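Local coordinates for protein SGNH-hydrolase family esterase (PDB 7C2A) that hydrolyses ester bonds as an SGNH-family esterase and may also act on lysophospholipids, at residues L9-S14 with L58-F63; A17-D22 with Q161-H166; S26-L31 with I44-V49; L74-L79 with L112-R117. All blocks are in the same frame, centred on the assembly; numbering follows the deposited sequence.

Contact 1 of 4, residues L9-S14 with L58-F63; sequences LAFGDS and LQRIKF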
loop_
_atom_site.group_PDB
_atom_site.type_symbol
_atom_site.label_atom_id
_atom_site.label_comp_id
_atom_site.label_asym_id
_atom_site.label_seq_id
_atom_site.Cartn_x
_atom_site.Cartn_y
_atom_site.Cartn_z
ATOM N N LEU A 9 -5.404 -3.349 -13.677
ATOM C CA LEU A 9 -4.058 -3.295 -13.117
ATOM C C LEU A 9 -4.135 -2.986 -11.625
ATOM O O LEU A 9 -4.684 -1.954 -11.239
ATOM C CB LEU A 9 -3.264 -2.199 -13.822
ATOM C CG LEU A 9 -1.847 -2.000 -13.289
ATOM C CD1 LEU A 9 -0.994 -3.236 -13.552
ATOM C CD2 LEU A 9 -1.183 -0.766 -13.895
ATOM N N ALA A 10 -3.588 -3.867 -10.795
ATOM C CA ALA A 10 -3.475 -3.631 -9.355
ATOM C C ALA A 10 -2.036 -3.209 -9.077
ATOM O O ALA A 10 -1.135 -4.044 -8.995
ATOM C CB ALA A 10 -3.878 -4.881 -8.576
ATOM N N PHE A 11 -1.815 -1.898 -8.955
ATOM C CA PHE A 11 -0.476 -1.318 -8.875
ATOM C C PHE A 11 -0.249 -0.871 -7.438
ATOM O O PHE A 11 -0.816 0.136 -7.012
ATOM C CB PHE A 11 -0.383 -0.140 -9.846
ATOM C CG PHE A 11 1.014 0.370 -10.063
ATOM C CD1 PHE A 11 1.920 -0.341 -10.831
ATOM C CD2 PHE A 11 1.430 1.578 -9.501
ATOM C CE1 PHE A 11 3.220 0.130 -11.044
ATOM C CE2 PHE A 11 2.718 2.063 -9.711
ATOM C CZ PHE A 11 3.614 1.340 -10.475
ATOM N N GLY A 12 0.551 -1.612 -6.686
ATOM C CA GLY A 12 0.701 -1.326 -5.279
ATOM C C GLY A 12 1.903 -1.965 -4.643
ATOM O O GLY A 12 2.890 -2.277 -5.306
ATOM N N ASP A 13 1.808 -2.144 -3.329
ATOM C CA ASP A 13 2.926 -2.604 -2.515
ATOM C C ASP A 13 2.612 -3.958 -1.888
ATOM O O ASP A 13 1.950 -4.787 -2.521
ATOM C CB ASP A 13 3.355 -1.536 -1.491
ATOM C CG ASP A 13 2.217 -1.067 -0.613
ATOM O OD1 ASP A 13 1.292 -1.875 -0.356
ATOM O OD2 ASP A 13 2.243 0.093 -0.146
ATOM N N SER A 14 3.069 -4.198 -0.660
ATOM C CA SER A 14 2.842 -5.497 -0.029
ATOM C C SER A 14 1.366 -5.800 0.193
ATOM O O SER A 14 1.006 -6.977 0.331
ATOM C CB SER A 14 3.594 -5.595 1.298
ATOM O OG SER A 14 3.218 -4.543 2.168
ATOM N N LEU A 58 6.685 5.154 -9.152
ATOM C CA LEU A 58 6.890 6.071 -10.269
ATOM C C LEU A 58 7.986 5.573 -11.201
ATOM O O LEU A 58 7.882 5.711 -12.421
ATOM C CB LEU A 58 7.208 7.463 -9.729
ATOM C CG LEU A 58 7.506 8.560 -10.749
ATOM C CD1 LEU A 58 6.342 8.761 -11.703
ATOM C CD2 LEU A 58 7.848 9.849 -10.023
ATOM N N GLN A 59 9.032 4.975 -10.638
ATOM C CA GLN A 59 10.139 4.491 -11.451
ATOM C C GLN A 59 9.714 3.387 -12.410
ATOM O O GLN A 59 10.305 3.246 -13.489
ATOM C CB GLN A 59 11.253 3.989 -10.544
ATOM C CG GLN A 59 12.553 3.706 -11.282
ATOM C CD GLN A 59 13.225 4.985 -11.748
ATOM O OE1 GLN A 59 13.230 5.985 -11.032
ATOM N NE2 GLN A 59 13.789 4.964 -12.946
ATOM N N ARG A 60 8.693 2.603 -12.056
ATOM C CA ARG A 60 8.318 1.426 -12.832
ATOM C C ARG A 60 6.982 1.533 -13.550
ATOM O O ARG A 60 6.651 0.618 -14.307
ATOM C CB ARG A 60 8.373 0.132 -11.999
ATOM C CG ARG A 60 7.327 0.047 -10.914
ATOM C CD ARG A 60 7.327 -1.329 -10.222
ATOM N NE ARG A 60 6.480 -1.269 -9.031
ATOM C CZ ARG A 60 5.299 -1.871 -8.894
ATOM N NH1 ARG A 60 4.830 -2.661 -9.847
ATOM N NH2 ARG A 60 4.593 -1.690 -7.788
ATOM N N ILE A 61 6.207 2.606 -13.363
ATOM C CA ILE A 61 4.852 2.610 -13.919
ATOM C C ILE A 61 4.862 2.464 -15.442
ATOM O O ILE A 61 4.068 1.703 -16.004
ATOM C CB ILE A 61 4.020 3.810 -13.426
ATOM C CG1 ILE A 61 2.597 3.745 -14.005
ATOM C CG2 ILE A 61 4.672 5.150 -13.795
ATOM C CD1 ILE A 61 1.748 2.544 -13.552
ATOM N N LYS A 62 5.745 3.189 -16.134
ATOM C CA LYS A 62 5.796 3.076 -17.591
ATOM C C LYS A 62 6.154 1.658 -18.021
ATOM O O LYS A 62 5.531 1.096 -18.928
ATOM C CB LYS A 62 6.805 4.070 -18.169
ATOM C CG LYS A 62 6.296 5.497 -18.324
ATOM C CD LYS A 62 7.400 6.392 -18.895
ATOM C CE LYS A 62 6.957 7.842 -19.050
ATOM N NZ LYS A 62 5.981 8.026 -20.154
ATOM N N PHE A 63 7.161 1.068 -17.381
ATOM C CA PHE A 63 7.574 -0.286 -17.732
ATOM C C PHE A 63 6.443 -1.279 -17.511
ATOM O O PHE A 63 6.201 -2.159 -18.344
ATOM C CB PHE A 63 8.784 -0.683 -16.882
ATOM C CG PHE A 63 9.260 -2.087 -17.128
ATOM C CD1 PHE A 63 10.126 -2.355 -18.176
ATOM C CD2 PHE A 63 8.845 -3.138 -16.331
ATOM C CE1 PHE A 63 10.574 -3.634 -18.418
ATOM C CE2 PHE A 63 9.295 -4.428 -16.577
ATOM C CZ PHE A 63 10.156 -4.673 -17.626
#

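Contact 2 of 4, residues A17-D22 with Q161-H166; sequences AGYGLD and QKDHVH. With CD (cadmium ion), chain C.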
loop_
_atom_site.group_PDB
_atom_site.type_symbol
_atom_site.label_atom_id
_atom_site.label_comp_id
_atom_site.label_asym_id
_atom_site.label_seq_id
_atom_site.Cartn_x
_atom_site.Cartn_y
_atom_site.Cartn_z
ATOM N N ALA A 17 0.735 -7.282 -3.208
ATOM C CA ALA A 17 1.573 -8.450 -3.480
ATOM C C ALA A 17 1.137 -9.673 -2.682
ATOM O O ALA A 17 1.402 -10.804 -3.103
ATOM C CB ALA A 17 3.037 -8.139 -3.176
ATOM N N GLY A 18 0.499 -9.477 -1.532
ATOM C CA GLY A 18 0.081 -10.594 -0.701
ATOM C C GLY A 18 1.164 -11.080 0.241
ATOM O O GLY A 18 1.299 -12.287 0.472
ATOM N N TYR A 19 1.926 -10.148 0.811
ATOM C CA TYR A 19 3.030 -10.511 1.690
ATOM C C TYR A 19 2.531 -11.349 2.862
ATOM O O TYR A 19 1.567 -10.984 3.541
ATOM C CB TYR A 19 3.717 -9.245 2.204
ATOM C CG TYR A 19 4.681 -9.521 3.335
ATOM C CD1 TYR A 19 5.969 -9.966 3.078
ATOM C CD2 TYR A 19 4.298 -9.350 4.657
ATOM C CE1 TYR A 19 6.849 -10.231 4.107
ATOM C CE2 TYR A 19 5.165 -9.616 5.690
ATOM C CZ TYR A 19 6.442 -10.051 5.412
ATOM O OH TYR A 19 7.314 -10.308 6.446
ATOM N N GLY A 20 3.203 -12.479 3.097
ATOM C CA GLY A 20 2.863 -13.368 4.186
ATOM C C GLY A 20 1.719 -14.311 3.907
ATOM O O GLY A 20 1.358 -15.100 4.790
ATOM N N LEU A 21 1.144 -14.271 2.714
ATOM C CA LEU A 21 -0.016 -15.082 2.380
ATOM C C LEU A 21 0.355 -16.159 1.370
ATOM O O LEU A 21 1.394 -16.096 0.705
ATOM C CB LEU A 21 -1.147 -14.215 1.817
ATOM C CG LEU A 21 -1.596 -13.085 2.736
ATOM C CD1 LEU A 21 -2.646 -12.240 2.047
ATOM C CD2 LEU A 21 -2.120 -13.646 4.055
ATOM N N ASP A 22 -0.514 -17.158 1.271
ATOM C CA ASP A 22 -0.301 -18.240 0.331
ATOM C C ASP A 22 -0.855 -17.864 -1.039
ATOM O O ASP A 22 -1.481 -16.813 -1.222
ATOM C CB ASP A 22 -0.942 -19.530 0.844
ATOM C CG ASP A 22 -0.215 -20.102 2.047
ATOM O OD1 ASP A 22 0.972 -19.765 2.249
ATOM O OD2 ASP A 22 -0.832 -20.892 2.793
ATOM N N GLN A 161 -1.814 -9.906 10.352
ATOM C CA GLN A 161 -0.730 -10.849 10.580
ATOM C C GLN A 161 0.191 -10.321 11.664
ATOM O O GLN A 161 0.405 -9.117 11.794
ATOM C CB GLN A 161 0.114 -11.004 9.317
ATOM C CG GLN A 161 -0.613 -11.548 8.114
ATOM C CD GLN A 161 0.312 -11.693 6.925
ATOM O OE1 GLN A 161 1.467 -12.097 7.072
ATOM N NE2 GLN A 161 -0.177 -11.331 5.744
ATOM N N LYS A 162 0.711 -11.240 12.467
ATOM C CA LYS A 162 1.789 -10.933 13.393
ATOM C C LYS A 162 3.095 -11.156 12.642
ATOM O O LYS A 162 3.406 -12.285 12.248
ATOM C CB LYS A 162 1.704 -11.837 14.619
ATOM C CG LYS A 162 2.802 -11.599 15.648
ATOM C CD LYS A 162 2.957 -10.121 15.979
ATOM C CE LYS A 162 2.638 -9.834 17.444
ATOM N NZ LYS A 162 1.198 -9.501 17.636
ATOM N N ASP A 163 3.838 -10.077 12.405
ATOM C CA ASP A 163 5.163 -10.207 11.815
ATOM C C ASP A 163 6.133 -9.257 12.506
ATOM O O ASP A 163 6.758 -9.624 13.507
ATOM C CB ASP A 163 5.123 -9.985 10.298
ATOM C CG ASP A 163 4.152 -8.895 9.884
ATOM O OD1 ASP A 163 4.160 -7.814 10.506
ATOM O OD2 ASP A 163 3.373 -9.123 8.936
ATOM N N HIS A 164 6.302 -8.034 12.010
ATOM C CA HIS A 164 7.180 -7.033 12.642
ATOM C C HIS A 164 6.621 -6.720 14.019
ATOM O O HIS A 164 5.408 -6.561 14.189
ATOM C CB HIS A 164 7.256 -5.744 11.825
ATOM C CG HIS A 164 7.811 -5.908 10.454
ATOM N ND1 HIS A 164 9.089 -5.498 10.118
ATOM C CD2 HIS A 164 7.254 -6.397 9.327
ATOM C CE1 HIS A 164 9.296 -5.743 8.842
ATOM N NE2 HIS A 164 8.184 -6.290 8.334
ATOM N N VAL A 165 7.524 -6.665 14.966
ATOM C CA VAL A 165 7.205 -6.326 16.349
ATOM C C VAL A 165 8.218 -5.268 16.768
ATOM O O VAL A 165 9.349 -5.597 17.144
ATOM C CB VAL A 165 7.243 -7.548 17.278
ATOM C CG1 VAL A 165 7.140 -7.131 18.738
ATOM C CG2 VAL A 165 6.117 -8.511 16.930
ATOM N N HIS A 166 7.833 -4.005 16.596
ATOM C CA HIS A 166 8.723 -2.880 16.971
ATOM C C HIS A 166 8.248 -2.305 18.294
ATOM O O HIS A 166 7.209 -1.637 18.304
ATOM C CB HIS A 166 8.642 -1.743 15.966
ATOM C CG HIS A 166 8.980 -2.189 14.596
ATOM N ND1 HIS A 166 8.429 -1.614 13.479
ATOM C CD2 HIS A 166 9.803 -3.160 14.173
ATOM C CE1 HIS A 166 8.909 -2.206 12.415
ATOM N NE2 HIS A 166 9.749 -3.131 12.824
HETATM CD CD CD C . 10.747 -4.628 11.255
HETATM O O HOH W 1 12.411 -5.165 9.134
#

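Contact 3 of 4, residues S26-L31 with I44-V49; sequences SYPAKL and IINAGV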
loop_
_atom_site.group_PDB
_atom_site.type_symbol
_atom_site.label_atom_id
_atom_site.label_comp_id
_atom_site.label_asym_id
_atom_site.label_seq_id
_atom_site.Cartn_x
_atom_site.Cartn_y
_atom_site.Cartn_z
ATOM N N SER A 26 -3.973 -13.220 -1.961
ATOM C CA SER A 26 -3.739 -11.783 -1.994
ATOM C C SER A 26 -5.013 -11.037 -2.357
ATOM O O SER A 26 -5.952 -11.586 -2.938
ATOM C CB SER A 26 -2.663 -11.432 -3.024
ATOM O OG SER A 26 -3.146 -11.574 -4.351
ATOM N N TYR A 27 -5.026 -9.756 -2.000
ATOM C CA TYR A 27 -6.154 -8.890 -2.329
ATOM C C TYR A 27 -6.511 -8.901 -3.812
ATOM O O TYR A 27 -7.701 -9.055 -4.131
ATOM C CB TYR A 27 -5.939 -7.485 -1.741
ATOM C CG TYR A 27 -7.003 -6.505 -2.160
ATOM C CD1 TYR A 27 -6.865 -5.752 -3.318
ATOM C CD2 TYR A 27 -8.150 -6.340 -1.407
ATOM C CE1 TYR A 27 -7.835 -4.877 -3.710
ATOM C CE2 TYR A 27 -9.128 -5.462 -1.798
ATOM C CZ TYR A 27 -8.970 -4.726 -2.953
ATOM O OH TYR A 27 -9.911 -3.831 -3.393
ATOM N N PRO A 28 -5.570 -8.748 -4.756
ATOM C CA PRO A 28 -5.973 -8.785 -6.173
ATOM C C PRO A 28 -6.607 -10.105 -6.578
ATOM O O PRO A 28 -7.599 -10.106 -7.324
ATOM C CB PRO A 28 -4.666 -8.470 -6.918
ATOM C CG PRO A 28 -3.876 -7.666 -5.915
ATOM C CD PRO A 28 -4.160 -8.347 -4.611
ATOM N N ALA A 29 -6.072 -11.225 -6.087
ATOM C CA ALA A 29 -6.638 -12.525 -6.441
ATOM C C ALA A 29 -8.044 -12.693 -5.879
ATOM O O ALA A 29 -8.948 -13.178 -6.572
ATOM C CB ALA A 29 -5.732 -13.652 -5.944
ATOM N N LYS A 30 -8.253 -12.304 -4.622
ATOM C CA LYS A 30 -9.575 -12.459 -4.034
ATOM C C LYS A 30 -10.554 -11.448 -4.605
ATOM O O LYS A 30 -11.748 -11.745 -4.740
ATOM C CB LYS A 30 -9.488 -12.362 -2.510
ATOM C CG LYS A 30 -8.847 -13.589 -1.863
ATOM C CD LYS A 30 -9.738 -14.824 -2.030
ATOM C CE LYS A 30 -9.150 -16.069 -1.380
ATOM N NZ LYS A 30 -9.172 -16.034 0.110
ATOM N N LEU A 31 -10.070 -10.251 -4.958
ATOM C CA LEU A 31 -10.927 -9.276 -5.614
ATOM C C LEU A 31 -11.405 -9.791 -6.966
ATOM O O LEU A 31 -12.572 -9.622 -7.326
ATOM C CB LEU A 31 -10.170 -7.960 -5.782
ATOM C CG LEU A 31 -10.836 -6.845 -6.577
ATOM C CD1 LEU A 31 -12.105 -6.386 -5.894
ATOM C CD2 LEU A 31 -9.857 -5.695 -6.736
ATOM N N ILE A 44 -7.073 -9.650 -13.137
ATOM C CA ILE A 44 -6.403 -8.600 -12.391
ATOM C C ILE A 44 -4.912 -8.870 -12.414
ATOM O O ILE A 44 -4.442 -9.892 -11.897
ATOM C CB ILE A 44 -6.949 -8.464 -10.965
ATOM C CG1 ILE A 44 -8.464 -8.241 -11.032
ATOM C CG2 ILE A 44 -6.254 -7.296 -10.271
ATOM C CD1 ILE A 44 -9.105 -7.828 -9.724
ATOM N N ILE A 45 -4.177 -7.944 -13.024
ATOM C CA ILE A 45 -2.721 -7.981 -13.059
ATOM C C ILE A 45 -2.223 -7.604 -11.677
ATOM O O ILE A 45 -2.445 -6.478 -11.213
ATOM C CB ILE A 45 -2.180 -6.968 -14.078
ATOM C CG1 ILE A 45 -2.793 -7.142 -15.459
ATOM C CG2 ILE A 45 -0.661 -7.021 -14.136
ATOM C CD1 ILE A 45 -2.786 -5.842 -16.228
ATOM N N ASN A 46 -1.533 -8.520 -11.018
ATOM C CA ASN A 46 -0.977 -8.215 -9.706
ATOM C C ASN A 46 0.385 -7.572 -9.913
ATOM O O ASN A 46 1.398 -8.258 -10.092
ATOM C CB ASN A 46 -0.903 -9.450 -8.817
ATOM C CG ASN A 46 -0.614 -9.086 -7.384
ATOM O OD1 ASN A 46 0.018 -8.054 -7.121
ATOM N ND2 ASN A 46 -1.069 -9.901 -6.447
ATOM N N ALA A 47 0.398 -6.241 -9.904
ATOM C CA ALA A 47 1.624 -5.460 -9.943
ATOM C C ALA A 47 1.963 -4.908 -8.568
ATOM O O ALA A 47 2.487 -3.797 -8.447
ATOM C CB ALA A 47 1.548 -4.359 -10.998
ATOM N N GLY A 48 1.658 -5.668 -7.522
ATOM C CA GLY A 48 2.116 -5.317 -6.198
ATOM C C GLY A 48 3.562 -5.742 -6.016
ATOM O O GLY A 48 3.970 -6.834 -6.420
ATOM N N VAL A 49 4.355 -4.846 -5.438
ATOM C CA VAL A 49 5.749 -5.132 -5.125
ATOM C C VAL A 49 5.964 -4.773 -3.667
ATOM O O VAL A 49 5.793 -3.610 -3.276
ATOM C CB VAL A 49 6.721 -4.348 -6.016
ATOM C CG1 VAL A 49 8.151 -4.587 -5.565
ATOM C CG2 VAL A 49 6.548 -4.777 -7.456
#

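Contact 4 of 4, residues L74-L79 with L112-R117; sequences LAIVEL and LLMGMR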
loop_
_atom_site.group_PDB
_atom_site.type_symbol
_atom_site.label_atom_id
_atom_site.label_comp_id
_atom_site.label_asym_id
_atom_site.label_seq_id
_atom_site.Cartn_x
_atom_site.Cartn_y
_atom_site.Cartn_z
ATOM N N LEU A 74 -8.811 -0.390 -16.107
ATOM C CA LEU A 74 -8.882 0.331 -14.849
ATOM C C LEU A 74 -7.547 0.075 -14.177
ATOM O O LEU A 74 -7.028 -1.040 -14.245
ATOM C CB LEU A 74 -10.000 -0.222 -13.957
ATOM C CG LEU A 74 -10.039 0.255 -12.503
ATOM C CD1 LEU A 74 -10.355 1.736 -12.426
ATOM C CD2 LEU A 74 -11.071 -0.532 -11.708
ATOM N N ALA A 75 -6.994 1.108 -13.545
ATOM C CA ALA A 75 -5.788 0.979 -12.736
ATOM C C ALA A 75 -6.136 1.330 -11.301
ATOM O O ALA A 75 -6.646 2.424 -11.035
ATOM C CB ALA A 75 -4.679 1.912 -13.228
ATOM N N ILE A 76 -5.849 0.414 -10.387
ATOM C CA ILE A 76 -6.018 0.641 -8.958
ATOM C C ILE A 76 -4.644 0.948 -8.391
ATOM O O ILE A 76 -3.731 0.125 -8.498
ATOM C CB ILE A 76 -6.628 -0.586 -8.261
ATOM C CG1 ILE A 76 -7.915 -1.052 -8.958
ATOM C CG2 ILE A 76 -6.853 -0.271 -6.789
ATOM C CD1 ILE A 76 -8.490 -2.362 -8.411
ATOM N N VAL A 77 -4.480 2.123 -7.788
ATOM C CA VAL A 77 -3.170 2.582 -7.328
ATOM C C VAL A 77 -3.184 2.618 -5.808
ATOM O O VAL A 77 -4.007 3.317 -5.200
ATOM C CB VAL A 77 -2.810 3.954 -7.912
ATOM C CG1 VAL A 77 -1.494 4.455 -7.332
ATOM C CG2 VAL A 77 -2.745 3.893 -9.425
ATOM N N GLU A 78 -2.256 1.880 -5.197
ATOM C CA GLU A 78 -2.214 1.669 -3.751
ATOM C C GLU A 78 -0.762 1.823 -3.302
ATOM O O GLU A 78 -0.024 0.847 -3.230
ATOM C CB GLU A 78 -2.761 0.282 -3.439
ATOM C CG GLU A 78 -2.725 -0.124 -1.988
ATOM C CD GLU A 78 -1.471 -0.900 -1.605
ATOM O OE1 GLU A 78 -0.906 -0.565 -0.539
ATOM O OE2 GLU A 78 -1.058 -1.831 -2.329
ATOM N N LEU A 79 -0.348 3.055 -3.013
ATOM C CA LEU A 79 1.038 3.315 -2.652
ATOM C C LEU A 79 1.085 4.459 -1.652
ATOM O O LEU A 79 0.205 5.326 -1.623
ATOM C CB LEU A 79 1.897 3.690 -3.861
ATOM C CG LEU A 79 2.189 2.556 -4.836
ATOM C CD1 LEU A 79 2.872 3.123 -6.069
ATOM C CD2 LEU A 79 3.064 1.514 -4.188
ATOM N N LEU A 112 -8.626 4.220 -9.912
ATOM C CA LEU A 112 -9.159 4.132 -8.559
ATOM C C LEU A 112 -7.982 4.233 -7.595
ATOM O O LEU A 112 -7.051 3.422 -7.654
ATOM C CB LEU A 112 -9.909 2.816 -8.352
ATOM C CG LEU A 112 -10.430 2.557 -6.940
ATOM C CD1 LEU A 112 -11.438 3.615 -6.534
ATOM C CD2 LEU A 112 -11.041 1.166 -6.857
ATOM N N LEU A 113 -8.017 5.220 -6.713
ATOM C CA LEU A 113 -6.958 5.456 -5.744
ATOM C C LEU A 113 -7.347 4.866 -4.395
ATOM O O LEU A 113 -8.428 5.153 -3.882
ATOM C CB LEU A 113 -6.744 6.961 -5.605
ATOM C CG LEU A 113 -5.494 7.461 -4.886
ATOM C CD1 LEU A 113 -4.216 7.011 -5.580
ATOM C CD2 LEU A 113 -5.523 8.977 -4.775
ATOM N N MET A 114 -6.454 4.060 -3.825
ATOM C CA MET A 114 -6.688 3.458 -2.486
ATOM C C MET A 114 -6.062 4.389 -1.441
ATOM O O MET A 114 -4.827 4.500 -1.399
ATOM C CB MET A 114 -6.055 2.067 -2.403
ATOM C CG MET A 114 -6.731 1.051 -3.316
ATOM S SD MET A 114 -8.529 1.021 -3.080
ATOM C CE MET A 114 -8.917 -0.639 -3.631
ATOM N N GLY A 115 -6.902 5.055 -0.647
ATOM C CA GLY A 115 -6.421 6.009 0.369
ATOM C C GLY A 115 -5.659 5.329 1.492
ATOM O O GLY A 115 -6.142 4.321 2.019
ATOM N N MET A 116 -4.497 5.877 1.838
ATOM C CA MET A 116 -3.683 5.343 2.960
ATOM C C MET A 116 -3.803 6.323 4.131
ATOM O O MET A 116 -4.016 7.515 3.885
ATOM C CB MET A 116 -2.213 5.178 2.564
ATOM C CG MET A 116 -2.007 4.292 1.338
ATOM S SD MET A 116 -2.774 2.647 1.446
ATOM C CE MET A 116 -1.880 1.947 2.831
ATOM N N ARG A 117 -3.675 5.822 5.356
ATOM C CA ARG A 117 -3.806 6.683 6.560
ATOM C C ARG A 117 -2.573 6.501 7.442
ATOM O O ARG A 117 -2.094 5.370 7.589
ATOM C CB ARG A 117 -5.087 6.339 7.325
ATOM C CG ARG A 117 -6.358 6.701 6.572
ATOM C CD ARG A 117 -6.565 8.202 6.537
ATOM N NE ARG A 117 -7.745 8.573 5.774
ATOM C CZ ARG A 117 -8.997 8.411 6.187
ATOM N NH1 ARG A 117 -9.247 7.884 7.375
ATOM N NH2 ARG A 117 -9.992 8.783 5.406
HETATM O O HOH W 2 -2.671 4.944 -3.197
#

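Contact 1 of 4, residues L9-S14 with L58-F63
F11 and R60 meet because of their first torsions. In F11, CG lies anti to the backbone N (chi1 -168°), and the ring extends from strand 6-12 toward helix 54-66. In R60, CG sits between the backbone N and the carbonyl carbon (chi1 68°). The chain then runs extended to NE and meets the ring tip to tip. The guanidinium lies flat on one ring face, with centres 4.3 Å apart and planes at 30°. The overlap is offset: NH1 comes closest, 3.4 Å from F11 CE1. The opposite face of the ring is taken by I61. Its CD1 stands over the middle of the ring, 3.7 Å from the centroid, in a CH-pi contact. The F11 and I61 side chains cross at about a right angle. I61 CD1 also reaches L9 CD2 at 4.4 Å, which extends the apolar packing along the strand.

R60 NH2 is 3.1 Å from G12 O, near the plane of the guanidinium. G12 opens the GDSL sequence that names this hydrolase family. The polar end of R60 has firmer partners beyond the two segments. NE forms a salt bridge with D52, and NH1 donates to A47 O on the neighbouring strand.

Strand and helix run nearly antiparallel here, as expected where a helix covers a parallel sheet in an alpha/beta fold. F11 is thus held between a methyl group and a planar cation. The charge of R60 is probably balanced by D52, while its flat face remains on the aromatic ring.

Contact 2 of 4, residues A17-D22 with Q161-H166
Q161 grips the type II beta turn G18-L21 through its side-chain amide. NE2 donates to Y19 O at 2.8 Å, with an N-H...O angle of 164°. The bond lies in the carbonyl plane and close to the plane of the Q161 amide. The other amide atom, OE1, sits 3.4 Å from G20 CA. G20 has positive phi, and its CA lies close against this amide oxygen. L21 CD2 packs against the amide, 3.5 Å from Q161 NE2. Q161 is extended beyond CG, with CD anti to CA (chi2 -179°), which carries the amide out to the turn.

D163 approaches the same loop. Its OD2 lies at the edge of the Y19 ring, 3.7 Å from CE2. The turn itself is closed by L21 N donating to G18 O at 3.0 Å. The Y19 side chain also packs on S50.

Within segment 161-166, D163 OD1 accepts from H164 N at 2.6 Å, using its anti lone pair. Residues 163-166, DHVH, match the D-x-x-H signature of SGNH hydrolases. In this crystal both histidines bind a cadmium ion, together with a water and three further atoms. H164 coordinates it through ND1 at 2.2 Å and H166 through NE2 at 2.4 Å.

Contact 3 of 4, residues S26-L31 with I44-V49
N46 ND2 lies 3.4 Å from S26 OG across the contact and donates to F16 O, which belongs to helix 14-17. S26 is the N-cap residue of helix 27-35. At the other end of the amide, N46 OD1 accepts from G48 N at 2.9 Å, with an N-H...O angle of 157°. The donor lies in the carbonyl plane of the amide. This closes an Asx turn. OD1 is held by the backbone two residues on and ND2 by helix 14-17, which should limit rotation of the amide.

P28 CG rests 3.6 Å from N46 ND2. Helix 27-35 and strand 42-48 run antiparallel here. The helix belongs to the beta-alpha-beta crossover that links the parallel neighbours 6-12 and 42-48, and it covers one face of the sheet.

The apolar part of the contact centres on I44. Its CG2 touches P28 CB at 3.9 Å. I44 CG1 is anti to the carbonyl carbon (chi1 -56°), and CD1 beyond it lies 3.7 Å from both L31 CG and L31 CD2. L31 crosses I44 at about a right angle. I44 CD1 also packs 3.6 Å from the backbone oxygen P28 O.

Contact 4 of 4, residues L74-L79 with L112-R117
I76 pairs with L112 and V77 with L113 in neighbouring strands of the parallel sheet of this alpha/beta fold. Helix 90-106 lies between the two strands in sequence, as in a beta-alpha-beta crossover.

Three backbone hydrogen bonds join them. L112 N donates to A75 O at 2.9 Å, and V77 N donates back to L112 O over the same length. M114 N then donates to V77 O, nearly straight at 175°. A CA-H...O contact adds to these, with I76 CA 3.2 Å from L112 O.

Apolar contacts form on both faces of the sheet. I76, L112 and M114 share one face. There I76 CG2 meets M114 CG at 3.7 Å. M114 CG is anti to the carbonyl carbon (chi1 -67°). The chain then bends at chi2 (-51°), which sets SD; CE, beyond it, is also near I76 CG2. V77 and L113 share the other face, V77 CB lying 4.1 Å from L113 CD1. Helix 90-106 covers V77 there through L101 and L104. Beyond the paired residues, E78 CB packs on M114 CB, while E78 OE2 accepts from D13 N.

Near L79 and M114 a water joins the two backbones. It accepts from L79 N at 3.0 Å. More acceptors are in reach than it has protons. V77 O and M114 O are both within hydrogen-bonding distance, M114 O lying 2.8 Å from the water oxygen.

Contacts 1, 3 and 4 share one parallel sheet. Their centres lie 11 to 12 Å apart. Strand 6-12 of contact 1 sits between strand 42-48 of contact 3 and strand 74-78 of contact 4. Helices 54-66 and 27-35 pack on the sheet in contacts 1 and 3. Along the chain, contact 3 is nested inside the loop closed by contact 1, and contact 4 follows. Contact 2 spans most of the chain, encloses contacts 3 and 4, and crosses contact 1 in sequence. Its centre is 16 to 20 Å from the others. It joins the loop after the GDSL sequence to the segment with the D-x-x-H sequence, but S14 and H166 stay well apart in this chain.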